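Local structure of 2-pyrone-4,6-dicarboxylic acid hydrolase, putative (Pseudomonas putida, 2FFI) at residues A[138-149]-A[161-171]. The protein is a TIM-barrel protein of the amidohydrolase family that probably hydrolyses the lactone ring of 2-pyrone-4,6-dicarboxylate. Residues are numbered along the deposited sequence; the frame is centred on the assembly and turned at random.
Sequences WHVELHRQVADI and LDIVIDHFGRP. With PO4 (phosphate ion), chain C.
At His143 the ring swings to the side of the carbonyl carbon, with CG opposite the backbone N (chi1 -179°), and His167 sets its own CG beside the backbone N (chi1 -44°). These torsions bring the two rings together in an offset edge-to-face pair, with the edge of His167 turned to the face of His143. The ring centroids lie 5.3 Å apart and the planes stand at 84°. Arg170 bends at chi2 and brings CD and NE to the edge of the His143 ring. A phosphate ion, probably from the crystallisation liquor, sits beyond the pair. His167 NE2 donates a hydrogen bond of 2.7 Å to O3 of the phosphate, and Arg110 binds the same ion. His167 ND1 is hydrogen-bonded to Ser199, so in this crystal both ring nitrogens have partners, which probably limits turning of the ring. An alanine in place of His143 would probably leave the His167 edge without the ring face it meets, and Arg170 NE and CD without their neighbour, so that the arginine could turn more freely. Just before these rings in the chain, Glu141 and Asp166 cross at about a right angle. Glu141 also forms a salt bridge to Lys197, and Asp166 one to Arg110. Strands 139-142 and 163-165 run parallel. Leu142 N is hydrogen-bonded to Val164 O at 2.7 Å, and Asp166 N to Leu142 O at 2.9 Å. On the face that carries Leu142, Ile163 and Ile165, Leu142 CD2 packs on Ile163 CG2, and Ile149 CG2 lies against Ile165 CD1. Helix 149-156 covers Val140, Leu142 and Ile163 there. Strand 139-142, this helix and strand 163-165 form a beta-alpha-beta unit of the TIM barrel, with polar residues gathered at the C-terminal strand ends, where active sites of this fold lie.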
loop_
_atom_site.group_PDB
_atom_site.type_symbol
_atom_site.label_atom_id
_atom_site.label_comp_id
_atom_site.label_asym_id
_atom_site.label_seq_id
_atom_site.Cartn_x
_atom_site.Cartn_y
_atom_site.Cartn_z
ATOM N N TRP A 138 -0.066 -4.861 14.000
ATOM C CA TRP A 138 0.241 -4.206 12.726
ATOM C C TRP A 138 0.429 -5.195 11.588
ATOM O O TRP A 138 0.920 -6.298 11.787
ATOM C CB TRP A 138 1.519 -3.364 12.855
ATOM C CG TRP A 138 1.334 -2.082 13.573
ATOM C CD1 TRP A 138 0.175 -1.606 14.107
ATOM C CD2 TRP A 138 2.327 -1.071 13.801
ATOM N NE1 TRP A 138 0.379 -0.347 14.654
ATOM C CE2 TRP A 138 1.689 0.002 14.477
ATOM C CE3 TRP A 138 3.691 -0.968 13.505
ATOM C CZ2 TRP A 138 2.364 1.157 14.854
ATOM C CZ3 TRP A 138 4.367 0.188 13.886
ATOM C CH2 TRP A 138 3.700 1.237 14.554
ATOM N N HIS A 139 0.042 -4.801 10.384
ATOM C CA HIS A 139 0.220 -5.694 9.252
ATOM C C HIS A 139 1.540 -5.372 8.574
ATOM O O HIS A 139 2.160 -4.346 8.871
ATOM C CB HIS A 139 -0.930 -5.559 8.253
ATOM C CG HIS A 139 -1.101 -4.179 7.696
ATOM N ND1 HIS A 139 -1.686 -3.153 8.404
ATOM C CD2 HIS A 139 -0.772 -3.662 6.489
ATOM C CE1 HIS A 139 -1.715 -2.063 7.653
ATOM N NE2 HIS A 139 -1.167 -2.347 6.487
ATOM N N VAL A 140 1.973 -6.256 7.680
ATOM C CA VAL A 140 3.224 -6.073 6.949
ATOM C C VAL A 140 2.949 -5.909 5.460
ATOM O O VAL A 140 2.370 -6.793 4.818
ATOM C CB VAL A 140 4.193 -7.267 7.164
ATOM C CG1 VAL A 140 3.439 -8.575 7.079
ATOM C CG2 VAL A 140 5.306 -7.240 6.110
ATOM N N GLU A 141 3.369 -4.764 4.921
ATOM C CA GLU A 141 3.170 -4.451 3.506
ATOM C C GLU A 141 4.329 -4.907 2.643
ATOM O O GLU A 141 5.488 -4.637 2.951
ATOM C CB GLU A 141 2.977 -2.949 3.317
ATOM C CG GLU A 141 1.912 -2.599 2.306
ATOM C CD GLU A 141 1.947 -1.137 1.934
ATOM O OE1 GLU A 141 2.255 -0.311 2.819
ATOM O OE2 GLU A 141 1.654 -0.802 0.767
ATOM N N LEU A 142 4.005 -5.588 1.554
ATOM C CA LEU A 142 5.018 -6.077 0.634
ATOM C C LEU A 142 4.972 -5.332 -0.696
ATOM O O LEU A 142 3.918 -4.874 -1.133
ATOM C CB LEU A 142 4.833 -7.576 0.390
ATOM C CG LEU A 142 5.656 -8.561 1.223
ATOM C CD1 LEU A 142 6.227 -7.894 2.451
ATOM C CD2 LEU A 142 4.782 -9.743 1.586
ATOM N N HIS A 143 6.132 -5.203 -1.322
ATOM C CA HIS A 143 6.242 -4.534 -2.597
ATOM C C HIS A 143 7.427 -5.124 -3.358
ATOM O O HIS A 143 8.570 -4.755 -3.106
ATOM C CB HIS A 143 6.440 -3.045 -2.366
ATOM C CG HIS A 143 6.545 -2.255 -3.632
ATOM N ND1 HIS A 143 5.970 -2.664 -4.816
ATOM C CD2 HIS A 143 7.149 -1.073 -3.897
ATOM C CE1 HIS A 143 6.216 -1.769 -5.759
ATOM N NE2 HIS A 143 6.930 -0.794 -5.224
ATOM N N ARG A 144 7.157 -6.056 -4.268
ATOM C CA ARG A 144 8.224 -6.677 -5.047
ATOM C C ARG A 144 7.649 -7.471 -6.217
ATOM O O ARG A 144 6.443 -7.701 -6.261
ATOM C CB ARG A 144 9.066 -7.587 -4.150
ATOM C CG ARG A 144 10.507 -7.730 -4.622
ATOM C CD ARG A 144 11.329 -8.562 -3.656
ATOM N NE ARG A 144 12.762 -8.267 -3.753
ATOM C CZ ARG A 144 13.519 -8.550 -4.807
ATOM N NH1 ARG A 144 12.992 -9.142 -5.874
ATOM N NH2 ARG A 144 14.805 -8.238 -4.787
ATOM N N GLN A 145 8.493 -7.892 -7.163
ATOM C CA GLN A 145 7.988 -8.639 -8.324
ATOM C C GLN A 145 7.104 -9.776 -7.861
ATOM O O GLN A 145 7.432 -10.434 -6.882
ATOM C CB GLN A 145 9.110 -9.262 -9.160
ATOM C CG GLN A 145 10.257 -8.367 -9.538
ATOM C CD GLN A 145 11.341 -8.400 -8.509
ATOM O OE1 GLN A 145 11.324 -7.641 -7.545
ATOM N NE2 GLN A 145 12.284 -9.305 -8.690
ATOM N N VAL A 146 6.018 -10.042 -8.581
ATOM C CA VAL A 146 5.123 -11.122 -8.180
ATOM C C VAL A 146 5.886 -12.419 -7.996
ATOM O O VAL A 146 5.484 -13.265 -7.199
ATOM C CB VAL A 146 4.021 -11.397 -9.213
ATOM C CG1 VAL A 146 4.604 -12.056 -10.449
ATOM C CG2 VAL A 146 2.971 -12.295 -8.598
ATOM N N ALA A 147 6.986 -12.564 -8.734
ATOM C CA ALA A 147 7.801 -13.772 -8.680
ATOM C C ALA A 147 8.292 -14.084 -7.276
ATOM O O ALA A 147 8.383 -15.254 -6.903
ATOM C CB ALA A 147 8.977 -13.649 -9.629
ATOM N N ASP A 148 8.576 -13.045 -6.494
ATOM C CA ASP A 148 9.071 -13.224 -5.130
ATOM C C ASP A 148 8.011 -13.115 -4.027
ATOM O O ASP A 148 8.264 -13.477 -2.870
ATOM C CB ASP A 148 10.197 -12.226 -4.864
ATOM C CG ASP A 148 11.470 -12.603 -5.576
ATOM O OD1 ASP A 148 12.110 -11.708 -6.184
ATOM O OD2 ASP A 148 11.833 -13.806 -5.526
ATOM N N ILE A 149 6.820 -12.643 -4.384
ATOM C CA ILE A 149 5.746 -12.493 -3.413
ATOM C C ILE A 149 5.410 -13.774 -2.649
ATOM O O ILE A 149 5.500 -13.801 -1.426
ATOM C CB ILE A 149 4.480 -11.939 -4.098
ATOM C CG1 ILE A 149 4.772 -10.541 -4.622
ATOM C CG2 ILE A 149 3.306 -11.898 -3.132
ATOM C CD1 ILE A 149 5.274 -9.602 -3.571
ATOM N N LEU A 161 0.371 -12.986 10.973
ATOM C CA LEU A 161 -0.018 -11.604 10.872
ATOM C C LEU A 161 -0.557 -11.278 9.487
ATOM O O LEU A 161 -0.389 -12.051 8.536
ATOM C CB LEU A 161 1.162 -10.694 11.251
ATOM C CG LEU A 161 2.589 -11.096 10.886
ATOM C CD1 LEU A 161 2.675 -11.362 9.398
ATOM C CD2 LEU A 161 3.557 -10.012 11.306
ATOM N N ASP A 162 -1.233 -10.140 9.394
ATOM C CA ASP A 162 -1.808 -9.689 8.145
ATOM C C ASP A 162 -0.707 -9.324 7.162
ATOM O O ASP A 162 0.290 -8.687 7.518
ATOM C CB ASP A 162 -2.711 -8.480 8.392
ATOM C CG ASP A 162 -3.942 -8.823 9.220
ATOM O OD1 ASP A 162 -4.433 -7.922 9.948
ATOM O OD2 ASP A 162 -4.422 -9.975 9.135
ATOM N N ILE A 163 -0.892 -9.748 5.919
ATOM C CA ILE A 163 0.069 -9.472 4.874
ATOM C C ILE A 163 -0.642 -8.737 3.734
ATOM O O ILE A 163 -1.578 -9.275 3.117
ATOM C CB ILE A 163 0.676 -10.774 4.327
ATOM C CG1 ILE A 163 1.296 -11.576 5.475
ATOM C CG2 ILE A 163 1.693 -10.441 3.243
ATOM C CD1 ILE A 163 1.630 -13.024 5.117
ATOM N N VAL A 164 -0.183 -7.512 3.472
ATOM C CA VAL A 164 -0.708 -6.664 2.412
ATOM C C VAL A 164 0.248 -6.610 1.222
ATOM O O VAL A 164 1.382 -6.152 1.370
ATOM C CB VAL A 164 -0.915 -5.221 2.905
ATOM C CG1 VAL A 164 -1.440 -4.363 1.764
ATOM C CG2 VAL A 164 -1.882 -5.195 4.073
ATOM N N ILE A 165 -0.226 -7.051 0.053
ATOM C CA ILE A 165 0.565 -7.068 -1.178
ATOM C C ILE A 165 0.278 -5.841 -2.045
ATOM O O ILE A 165 -0.875 -5.568 -2.365
ATOM C CB ILE A 165 0.271 -8.355 -1.986
ATOM C CG1 ILE A 165 0.647 -9.570 -1.156
ATOM C CG2 ILE A 165 1.111 -8.414 -3.247
ATOM C CD1 ILE A 165 0.249 -10.852 -1.792
ATOM N N ASP A 166 1.333 -5.115 -2.427
ATOM C CA ASP A 166 1.205 -3.894 -3.230
ATOM C C ASP A 166 1.057 -4.073 -4.734
ATOM O O ASP A 166 1.686 -4.939 -5.336
ATOM C CB ASP A 166 2.406 -2.977 -3.002
ATOM C CG ASP A 166 2.452 -2.396 -1.603
ATOM O OD1 ASP A 166 3.412 -1.640 -1.328
ATOM O OD2 ASP A 166 1.547 -2.683 -0.782
ATOM N N HIS A 167 0.228 -3.220 -5.328
ATOM C CA HIS A 167 -0.025 -3.199 -6.762
ATOM C C HIS A 167 -0.208 -4.546 -7.423
ATOM O O HIS A 167 0.639 -4.974 -8.194
ATOM C CB HIS A 167 1.103 -2.471 -7.482
ATOM C CG HIS A 167 1.537 -1.211 -6.809
ATOM N ND1 HIS A 167 0.649 -0.342 -6.221
ATOM C CD2 HIS A 167 2.765 -0.665 -6.642
ATOM C CE1 HIS A 167 1.308 0.686 -5.718
ATOM N NE2 HIS A 167 2.594 0.514 -5.961
ATOM N N PHE A 168 -1.309 -5.217 -7.133
ATOM C CA PHE A 168 -1.587 -6.505 -7.766
ATOM C C PHE A 168 -0.464 -7.515 -7.574
ATOM O O PHE A 168 -0.496 -8.618 -8.128
ATOM C CB PHE A 168 -1.798 -6.297 -9.261
ATOM C CG PHE A 168 -3.000 -5.465 -9.599
ATOM C CD1 PHE A 168 -4.243 -6.061 -9.773
ATOM C CD2 PHE A 168 -2.882 -4.092 -9.804
ATOM C CE1 PHE A 168 -5.339 -5.311 -10.151
ATOM C CE2 PHE A 168 -3.982 -3.332 -10.183
ATOM C CZ PHE A 168 -5.213 -3.944 -10.362
ATOM N N GLY A 169 0.527 -7.153 -6.779
ATOM C CA GLY A 169 1.629 -8.063 -6.582
ATOM C C GLY A 169 2.736 -7.706 -7.550
ATOM O O GLY A 169 3.723 -8.432 -7.674
ATOM N N ARG A 170 2.568 -6.576 -8.232
ATOM C CA ARG A 170 3.552 -6.090 -9.188
ATOM C C ARG A 170 3.892 -7.175 -10.207
ATOM O O ARG A 170 5.047 -7.548 -10.375
ATOM C CB ARG A 170 4.816 -5.663 -8.451
ATOM C CG ARG A 170 5.544 -4.477 -9.048
ATOM C CD ARG A 170 4.871 -3.161 -8.692
ATOM N NE ARG A 170 5.776 -2.020 -8.809
ATOM C CZ ARG A 170 6.378 -1.651 -9.936
ATOM N NH1 ARG A 170 7.190 -0.588 -9.953
ATOM N NH2 ARG A 170 6.166 -2.346 -11.044
ATOM N N PRO A 171 2.878 -7.723 -10.880
ATOM C CA PRO A 171 3.120 -8.761 -11.878
ATOM C C PRO A 171 3.447 -8.065 -13.196
ATOM O O PRO A 171 3.551 -6.833 -13.243
ATOM C CB PRO A 171 1.783 -9.500 -11.921
ATOM C CG PRO A 171 0.812 -8.372 -11.789
ATOM C CD PRO A 171 1.433 -7.519 -10.685
HETATM P P PO4 C . 5.259 3.213 -4.258
HETATM O O1 PO4 C . 5.452 3.199 -2.786
HETATM O O2 PO4 C . 6.460 2.655 -4.927
HETATM O O3 PO4 C . 4.079 2.389 -4.609
HETATM O O4 PO4 C . 5.050 4.611 -4.708
#